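Local coordinates for protein alkaline serine protease AL20 (Nesterenkonia abyssinica, PDB 3CP7) that is an alkaline serine protease of the trypsin-like fold, secreted by an extremophilic bacterium and expected to cleave peptide bonds in protein substrates, at residues A[20-28]-A[167-175]; A[136-147]-A[158-166]. All coordinates share one frame; numbering follows the deposited sequence.

Interaction 1: residues A[20-28]-A[167-175]; sequences DFVCSANIV and GSSGGPWFL. With FMT (formic acid), chain C.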
loop_
_atom_site.group_PDB
_atom_site.type_symbol
_atom_site.label_atom_id
_atom_site.label_comp_id
_atom_site.label_asym_id
_atom_site.label_seq_id
_atom_site.Cartn_x
_atom_site.Cartn_y
_atom_site.Cartn_z
ATOM N N ASP A 20 -19.057 9.382 -11.134
ATOM C CA ASP A 20 -19.472 8.252 -10.297
ATOM C C ASP A 20 -19.360 6.938 -11.052
ATOM O O ASP A 20 -19.753 6.842 -12.221
ATOM C CB ASP A 20 -20.907 8.445 -9.813
ATOM C CG ASP A 20 -21.089 9.728 -9.035
ATOM O OD1 ASP A 20 -20.102 10.217 -8.440
ATOM O OD2 ASP A 20 -22.226 10.254 -9.023
ATOM N N PHE A 21 -18.829 5.928 -10.364
ATOM C CA PHE A 21 -18.563 4.628 -10.967
ATOM C C PHE A 21 -19.054 3.496 -10.078
ATOM O O PHE A 21 -19.388 3.705 -8.916
ATOM C CB PHE A 21 -17.066 4.481 -11.258
ATOM C CG PHE A 21 -16.552 5.481 -12.250
ATOM C CD1 PHE A 21 -16.074 6.722 -11.820
ATOM C CD2 PHE A 21 -16.569 5.194 -13.611
ATOM C CE1 PHE A 21 -15.623 7.668 -12.748
ATOM C CE2 PHE A 21 -16.110 6.124 -14.546
ATOM C CZ PHE A 21 -15.640 7.364 -14.112
ATOM N N VAL A 22 -19.096 2.299 -10.651
ATOM C CA VAL A 22 -19.519 1.107 -9.934
ATOM C C VAL A 22 -18.547 -0.055 -10.191
ATOM O O VAL A 22 -17.883 -0.121 -11.224
ATOM C CB VAL A 22 -20.993 0.740 -10.280
ATOM C CG1 VAL A 22 -21.156 0.407 -11.759
ATOM C CG2 VAL A 22 -21.501 -0.351 -9.407
ATOM N N CYS A 23 -18.450 -0.946 -9.213
ATOM C CA CYS A 23 -17.568 -2.114 -9.286
ATOM C C CYS A 23 -18.231 -3.233 -8.477
ATOM O O CYS A 23 -19.427 -3.147 -8.140
ATOM C CB CYS A 23 -16.164 -1.778 -8.746
ATOM S SG CYS A 23 -14.918 -1.328 -9.999
ATOM N N SER A 24 -17.462 -4.273 -8.165
ATOM C CA SER A 24 -17.936 -5.372 -7.334
ATOM C C SER A 24 -16.819 -5.704 -6.349
ATOM O O SER A 24 -15.678 -5.270 -6.518
ATOM C CB SER A 24 -18.258 -6.577 -8.217
ATOM O OG SER A 24 -19.246 -6.261 -9.197
ATOM N N ALA A 25 -17.148 -6.475 -5.315
ATOM C CA ALA A 25 -16.155 -6.902 -4.334
ATOM C C ALA A 25 -16.683 -8.087 -3.546
ATOM O O ALA A 25 -17.822 -8.517 -3.736
ATOM C CB ALA A 25 -15.800 -5.754 -3.394
ATOM N N ASN A 26 -15.860 -8.596 -2.633
ATOM C CA ASN A 26 -16.218 -9.787 -1.889
ATOM C C ASN A 26 -15.580 -9.798 -0.514
ATOM O O ASN A 26 -14.391 -9.560 -0.398
ATOM C CB ASN A 26 -15.784 -11.026 -2.679
ATOM C CG ASN A 26 -16.266 -12.326 -2.049
ATOM O OD1 ASN A 26 -17.469 -12.526 -1.860
ATOM N ND2 ASN A 26 -15.326 -13.217 -1.726
ATOM N N ILE A 27 -16.370 -10.104 0.518
ATOM C CA ILE A 27 -15.827 -10.239 1.871
ATOM C C ILE A 27 -14.958 -11.489 1.960
ATOM O O ILE A 27 -15.432 -12.604 1.716
ATOM C CB ILE A 27 -16.928 -10.326 2.962
ATOM C CG1 ILE A 27 -17.891 -9.140 2.867
ATOM C CG2 ILE A 27 -16.286 -10.401 4.352
ATOM C CD1 ILE A 27 -19.126 -9.272 3.778
ATOM N N VAL A 28 -13.689 -11.291 2.307
ATOM C CA VAL A 28 -12.757 -12.398 2.519
ATOM C C VAL A 28 -12.426 -12.490 4.004
ATOM O O VAL A 28 -12.374 -11.475 4.700
ATOM C CB VAL A 28 -11.468 -12.264 1.659
ATOM C CG1 VAL A 28 -11.812 -12.512 0.184
ATOM C CG2 VAL A 28 -10.762 -10.905 1.879
ATOM N N GLY A 167 -18.556 -2.732 -14.440
ATOM C CA GLY A 167 -19.266 -2.845 -13.168
ATOM C C GLY A 167 -18.935 -4.169 -12.504
ATOM O O GLY A 167 -19.017 -4.289 -11.273
ATOM N N SER A 168 -18.588 -5.169 -13.309
ATOM C CA SER A 168 -18.222 -6.485 -12.779
ATOM C C SER A 168 -16.801 -6.509 -12.212
ATOM O O SER A 168 -16.452 -7.420 -11.448
ATOM C CB SER A 168 -18.406 -7.595 -13.831
ATOM O OG SER A 168 -17.546 -7.393 -14.949
ATOM N N SER A 169 -15.980 -5.525 -12.574
ATOM C CA SER A 169 -14.605 -5.496 -12.083
ATOM C C SER A 169 -14.586 -5.549 -10.576
ATOM O O SER A 169 -15.424 -4.934 -9.910
ATOM C CB SER A 169 -13.892 -4.228 -12.513
ATOM O OG SER A 169 -13.654 -4.212 -13.908
ATOM N N GLY A 170 -13.595 -6.256 -10.048
ATOM C CA GLY A 170 -13.453 -6.415 -8.614
ATOM C C GLY A 170 -14.208 -7.607 -8.078
ATOM O O GLY A 170 -13.961 -8.023 -6.952
ATOM N N GLY A 171 -15.134 -8.147 -8.867
ATOM C CA GLY A 171 -15.894 -9.330 -8.445
ATOM C C GLY A 171 -14.995 -10.540 -8.284
ATOM O O GLY A 171 -13.950 -10.632 -8.914
ATOM N N PRO A 172 -15.372 -11.463 -7.396
ATOM C CA PRO A 172 -14.494 -12.577 -7.049
ATOM C C PRO A 172 -14.450 -13.696 -8.084
ATOM O O PRO A 172 -15.467 -13.999 -8.726
ATOM C CB PRO A 172 -15.112 -13.111 -5.756
ATOM C CG PRO A 172 -16.579 -12.795 -5.908
ATOM C CD PRO A 172 -16.616 -11.456 -6.601
ATOM N N TRP A 173 -13.274 -14.303 -8.229
ATOM C CA TRP A 173 -13.147 -15.610 -8.877
ATOM C C TRP A 173 -12.984 -16.643 -7.778
ATOM O O TRP A 173 -12.044 -16.570 -6.988
ATOM C CB TRP A 173 -11.896 -15.670 -9.739
ATOM C CG TRP A 173 -11.923 -14.900 -11.016
ATOM C CD1 TRP A 173 -12.678 -13.785 -11.317
ATOM C CD2 TRP A 173 -11.101 -15.153 -12.162
ATOM N NE1 TRP A 173 -12.398 -13.367 -12.606
ATOM C CE2 TRP A 173 -11.423 -14.175 -13.132
ATOM C CE3 TRP A 173 -10.126 -16.123 -12.464
ATOM C CZ2 TRP A 173 -10.806 -14.142 -14.389
ATOM C CZ3 TRP A 173 -9.509 -16.081 -13.707
ATOM C CH2 TRP A 173 -9.848 -15.099 -14.652
ATOM N N PHE A 174 -13.895 -17.608 -7.735
ATOM C CA PHE A 174 -13.790 -18.714 -6.785
ATOM C C PHE A 174 -13.318 -19.961 -7.503
ATOM O O PHE A 174 -13.795 -20.276 -8.602
ATOM C CB PHE A 174 -15.143 -18.999 -6.129
ATOM C CG PHE A 174 -15.712 -17.830 -5.385
ATOM C CD1 PHE A 174 -16.883 -17.216 -5.803
ATOM C CD2 PHE A 174 -15.069 -17.353 -4.250
ATOM C CE1 PHE A 174 -17.405 -16.135 -5.091
ATOM C CE2 PHE A 174 -15.580 -16.262 -3.541
ATOM C CZ PHE A 174 -16.751 -15.661 -3.956
ATOM N N LEU A 175 -12.368 -20.654 -6.887
ATOM C CA LEU A 175 -11.984 -21.975 -7.364
ATOM C C LEU A 175 -13.195 -22.906 -7.329
ATOM O O LEU A 175 -13.923 -22.945 -6.336
ATOM C CB LEU A 175 -10.837 -22.534 -6.522
ATOM C CG LEU A 175 -9.513 -21.811 -6.784
ATOM C CD1 LEU A 175 -8.522 -22.010 -5.641
ATOM C CD2 LEU A 175 -8.916 -22.257 -8.107
HETATM C C FMT C . -15.491 -1.541 -14.005
HETATM O O1 FMT C . -14.303 -1.186 -13.929
HETATM O O2 FMT C . -15.827 -2.691 -14.298
#

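Interaction 2: residues A[136-147]-A[158-166]; sequences FNGQELHSCHGT and QGIPCNMTG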
loop_
_atom_site.group_PDB
_atom_site.type_symbol
_atom_site.label_atom_id
_atom_site.label_comp_id
_atom_site.label_asym_id
_atom_site.label_seq_id
_atom_site.Cartn_x
_atom_site.Cartn_y
_atom_site.Cartn_z
ATOM N N PHE A 136 -26.778 -5.675 -19.237
ATOM C CA PHE A 136 -26.941 -5.761 -17.794
ATOM C C PHE A 136 -27.335 -4.394 -17.252
ATOM O O PHE A 136 -27.168 -3.382 -17.930
ATOM C CB PHE A 136 -25.661 -6.297 -17.148
ATOM C CG PHE A 136 -25.243 -7.655 -17.668
ATOM C CD1 PHE A 136 -25.927 -8.803 -17.287
ATOM C CD2 PHE A 136 -24.171 -7.783 -18.550
ATOM C CE1 PHE A 136 -25.545 -10.052 -17.767
ATOM C CE2 PHE A 136 -23.786 -9.027 -19.034
ATOM C CZ PHE A 136 -24.468 -10.165 -18.636
ATOM N N ASN A 137 -27.887 -4.365 -16.042
ATOM C CA ASN A 137 -28.432 -3.126 -15.497
ATOM C C ASN A 137 -27.810 -2.716 -14.171
ATOM O O ASN A 137 -28.230 -1.738 -13.560
ATOM C CB ASN A 137 -29.964 -3.201 -15.392
ATOM C CG ASN A 137 -30.443 -4.290 -14.443
ATOM O OD1 ASN A 137 -29.671 -4.827 -13.646
ATOM N ND2 ASN A 137 -31.727 -4.632 -14.532
ATOM N N GLY A 138 -26.804 -3.475 -13.736
ATOM C CA GLY A 138 -26.069 -3.142 -12.513
ATOM C C GLY A 138 -26.745 -3.610 -11.242
ATOM O O GLY A 138 -26.175 -3.490 -10.158
ATOM N N GLN A 139 -27.958 -4.142 -11.376
ATOM C CA GLN A 139 -28.801 -4.440 -10.220
ATOM C C GLN A 139 -28.731 -5.886 -9.762
ATOM O O GLN A 139 -29.240 -6.218 -8.685
ATOM C CB GLN A 139 -30.256 -4.076 -10.542
ATOM C CG GLN A 139 -30.445 -2.630 -10.961
ATOM C CD GLN A 139 -29.759 -1.655 -10.021
ATOM O OE1 GLN A 139 -30.081 -1.588 -8.836
ATOM N NE2 GLN A 139 -28.795 -0.904 -10.546
ATOM N N GLU A 140 -28.107 -6.731 -10.579
ATOM C CA GLU A 140 -28.168 -8.181 -10.440
ATOM C C GLU A 140 -26.790 -8.793 -10.282
ATOM O O GLU A 140 -25.809 -8.312 -10.854
ATOM C CB GLU A 140 -28.837 -8.802 -11.668
ATOM C CG GLU A 140 -30.267 -8.330 -11.907
ATOM C CD GLU A 140 -30.948 -9.052 -13.053
ATOM O OE1 GLU A 140 -30.384 -10.028 -13.592
ATOM O OE2 GLU A 140 -32.072 -8.651 -13.408
ATOM N N LEU A 141 -26.727 -9.872 -9.515
ATOM C CA LEU A 141 -25.523 -10.680 -9.435
ATOM C C LEU A 141 -25.496 -11.632 -10.624
ATOM O O LEU A 141 -26.435 -12.409 -10.833
ATOM C CB LEU A 141 -25.506 -11.458 -8.125
ATOM C CG LEU A 141 -24.288 -12.347 -7.887
ATOM C CD1 LEU A 141 -23.031 -11.503 -7.654
ATOM C CD2 LEU A 141 -24.560 -13.262 -6.697
ATOM N N HIS A 142 -24.434 -11.545 -11.415
ATOM C CA HIS A 142 -24.230 -12.451 -12.530
ATOM C C HIS A 142 -22.968 -13.276 -12.353
ATOM O O HIS A 142 -22.116 -12.963 -11.510
ATOM C CB HIS A 142 -24.213 -11.677 -13.851
ATOM C CG HIS A 142 -25.563 -11.181 -14.252
ATOM N ND1 HIS A 142 -26.434 -11.938 -15.004
ATOM C CD2 HIS A 142 -26.215 -10.033 -13.957
ATOM C CE1 HIS A 142 -27.557 -11.263 -15.177
ATOM N NE2 HIS A 142 -27.451 -10.107 -14.552
ATOM N N SER A 143 -22.847 -14.334 -13.141
ATOM C CA SER A 143 -21.719 -15.249 -13.026
ATOM C C SER A 143 -21.185 -15.696 -14.375
ATOM O O SER A 143 -21.899 -15.644 -15.391
ATOM C CB SER A 143 -22.109 -16.477 -12.202
ATOM O OG SER A 143 -23.027 -17.289 -12.918
ATOM N N CYS A 144 -19.941 -16.158 -14.348
ATOM C CA CYS A 144 -19.279 -16.795 -15.485
ATOM C C CYS A 144 -18.551 -18.000 -14.932
ATOM O O CYS A 144 -18.175 -18.016 -13.760
ATOM C CB CYS A 144 -18.271 -15.848 -16.134
ATOM S SG CYS A 144 -19.002 -14.364 -16.813
ATOM N N HIS A 145 -18.358 -19.012 -15.770
ATOM C CA HIS A 145 -17.750 -20.256 -15.342
ATOM C C HIS A 145 -16.880 -20.791 -16.447
ATOM O O HIS A 145 -17.277 -20.778 -17.614
ATOM C CB HIS A 145 -18.830 -21.283 -14.986
ATOM C CG HIS A 145 -19.788 -20.795 -13.948
ATOM N ND1 HIS A 145 -20.944 -20.112 -14.255
ATOM C CD2 HIS A 145 -19.735 -20.864 -12.598
ATOM C CE1 HIS A 145 -21.568 -19.788 -13.134
ATOM N NE2 HIS A 145 -20.849 -20.224 -12.116
ATOM N N GLY A 146 -15.695 -21.264 -16.083
ATOM C CA GLY A 146 -14.819 -21.834 -17.078
ATOM C C GLY A 146 -13.421 -22.088 -16.594
ATOM O O GLY A 146 -13.062 -21.738 -15.465
ATOM N N THR A 147 -12.632 -22.708 -17.461
ATOM C CA THR A 147 -11.245 -23.006 -17.177
ATOM C C THR A 147 -10.357 -21.848 -17.606
ATOM O O THR A 147 -10.491 -21.323 -18.719
ATOM C CB THR A 147 -10.829 -24.323 -17.867
ATOM O OG1 THR A 147 -11.641 -25.383 -17.346
ATOM C CG2 THR A 147 -9.362 -24.650 -17.616
ATOM N N GLN A 158 -4.735 -14.407 -16.179
ATOM C CA GLN A 158 -5.441 -15.526 -16.808
ATOM C C GLN A 158 -6.807 -15.072 -17.272
ATOM O O GLN A 158 -7.384 -14.144 -16.700
ATOM C CB GLN A 158 -5.610 -16.692 -15.837
ATOM C CG GLN A 158 -4.315 -17.203 -15.243
ATOM C CD GLN A 158 -4.537 -18.468 -14.444
ATOM O OE1 GLN A 158 -4.291 -19.569 -14.932
ATOM N NE2 GLN A 158 -5.046 -18.325 -13.230
ATOM N N GLY A 159 -7.319 -15.737 -18.303
ATOM C CA GLY A 159 -8.623 -15.414 -18.844
ATOM C C GLY A 159 -9.590 -16.567 -18.728
ATOM O O GLY A 159 -9.196 -17.733 -18.803
ATOM N N ILE A 160 -10.860 -16.228 -18.528
ATOM C CA ILE A 160 -11.944 -17.206 -18.594
ATOM C C ILE A 160 -13.055 -16.722 -19.525
ATOM O O ILE A 160 -13.247 -15.526 -19.689
ATOM C CB ILE A 160 -12.556 -17.510 -17.190
ATOM C CG1 ILE A 160 -13.080 -16.228 -16.504
ATOM C CG2 ILE A 160 -11.545 -18.245 -16.321
ATOM C CD1 ILE A 160 -13.848 -16.465 -15.198
ATOM N N PRO A 161 -13.817 -17.655 -20.124
ATOM C CA PRO A 161 -14.971 -17.211 -20.908
ATOM C C PRO A 161 -15.986 -16.508 -20.009
ATOM O O PRO A 161 -16.378 -17.055 -18.969
ATOM C CB PRO A 161 -15.551 -18.517 -21.473
ATOM C CG PRO A 161 -15.002 -19.609 -20.614
ATOM C CD PRO A 161 -13.671 -19.125 -20.104
ATOM N N CYS A 162 -16.385 -15.297 -20.387
ATOM C CA CYS A 162 -17.233 -14.482 -19.523
ATOM C C CYS A 162 -17.792 -13.291 -20.260
ATOM O O CYS A 162 -17.039 -12.517 -20.841
ATOM C CB CYS A 162 -16.412 -13.977 -18.333
ATOM S SG CYS A 162 -17.377 -13.097 -17.101
ATOM N N ASN A 163 -19.106 -13.127 -20.199
ATOM C CA ASN A 163 -19.776 -12.053 -20.922
ATOM C C ASN A 163 -20.072 -10.812 -20.071
ATOM O O ASN A 163 -20.717 -9.891 -20.547
ATOM C CB ASN A 163 -21.062 -12.576 -21.594
ATOM C CG ASN A 163 -22.134 -12.942 -20.588
ATOM O OD1 ASN A 163 -21.893 -12.960 -19.384
ATOM N ND2 ASN A 163 -23.330 -13.244 -21.084
ATOM N N MET A 164 -19.592 -10.782 -18.821
ATOM C CA MET A 164 -19.901 -9.651 -17.940
ATOM C C MET A 164 -19.204 -8.365 -18.381
ATOM O O MET A 164 -18.076 -8.404 -18.875
ATOM C CB MET A 164 -19.567 -9.962 -16.477
ATOM C CG MET A 164 -20.486 -11.011 -15.867
ATOM S SD MET A 164 -20.374 -11.134 -14.063
ATOM C CE MET A 164 -18.779 -11.940 -13.834
ATOM N N THR A 165 -19.893 -7.248 -18.154
ATOM C CA THR A 165 -19.520 -5.925 -18.654
ATOM C C THR A 165 -19.025 -5.024 -17.515
ATOM O O THR A 165 -18.955 -5.456 -16.360
ATOM C CB THR A 165 -20.742 -5.249 -19.353
ATOM O OG1 THR A 165 -21.829 -5.160 -18.415
ATOM C CG2 THR A 165 -21.189 -6.032 -20.584
ATOM N N GLY A 166 -18.702 -3.772 -17.831
ATOM C CA GLY A 166 -18.233 -2.801 -16.838
ATOM C C GLY A 166 -19.155 -2.787 -15.632
ATOM O O GLY A 166 -20.374 -2.839 -15.784
HETATM O O HOH W 1 -22.949 -13.395 -16.917
HETATM O O HOH W 2 -18.878 -18.151 -18.688
HETATM O O HOH W 3 -10.056 -19.649 -20.992
#

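Interaction 1: residues A[20-28]-A[167-175]
S24 OG is held by two groups: it donates to G167 O at 2.9 Å, in the carbonyl plane on a lone pair, and is hydrogen-bonded to the backbone N of Y130. The contact joins the GSSGG loop of a trypsin-like serine protease to strand 20-27 of its barrel; S169 is probably the nucleophile of a triad with H41 and D91. A chi1 of -59° sets S24 OG beside its own backbone N, within reach of G167 O; S24 N donates to S169 O at 2.8 Å. A type II turn, S168 to G171, brings G170 CA to 3.3 Å from S24 O, and a CB there would clash with that oxygen. Formic acid, probably from the crystallisation liquor, sits at S169 and G167 N. Its O2 accepts from G167 N at 2.7 Å, nearly straight at 170°, from S169 OG at 2.7 Å and weakly from S169 N, and the ligand is also hydrogen-bonded to H41 NE2; the two backbone donors are consistent with an oxyanion hole. N26 CB packs on P172 CG at 3.8 Å. The N26 amide, hydrogen-bonded to H8, Q183 and S113, meets the F174 ring at its edge, planes 77° apart, with ND2 3.6 Å from CE2.

Interaction 2: residues A[136-147]-A[158-166]
The C144-C162 disulfide and three waters join the diverging open end of a beta hairpin, strands 142-147 and 158-161, in the second sheet of this trypsin-like fold. No direct hydrogen bond crosses between the segments. Single waters bridge S143 O to N163 OD1, H145 N to P161 O and T147 O to G159 O. The disulfide, SG to SG 2.1 Å with a chi3 of 64°, brings C144 CB to a tight 3.4 Å from C162 CB. M164, bent at chi3, curls beside the bridge, its CG 3.8 Å from C144 SG and its SD 3.6 Å from H142 O. F136 presents its ring edge to the other segment: CE2 lies 3.5 Å from N163 O and CD2 3.5 Å from T165 OG1, which is hydrogen-bonded to A133 O. The CE1 corner sits over the centre of the H142 ring, 3.4 Å above its plane. With an alanine in place of F136, H142 would probably lose the cover on that face, and a gap would open beside N163 O and T165 OG1. Strand 142-147 pairs on its other side with strand 124-129, through H142, C144 and G146, while Q158 links strand 158-161 to strand 197-200.

Interaction 2 is nested along the chain inside the loop closed by interaction 1, and their centres lie about 10 Å apart. Segment 158-166 runs directly into 167-175, so the segment tied by the disulfide leads straight to the probable catalytic loop; T165 O, hydrogen-bonded to S168 OG, spans the junction. Both contacts reach the second six-stranded antiparallel sheet, through strands 142-150 and 158-161 in interaction 2 and strand 172-175 in interaction 1. Interaction 1 also joins this sheet to the barrel, near the centre of the chain. W173 of interaction 1 packs on interaction 2, its CH2 3.3 Å from Q158 O. The probable active-site loop thus lies between the barrel strand it bonds to and the disulfide-linked hairpin that precedes it in the chain.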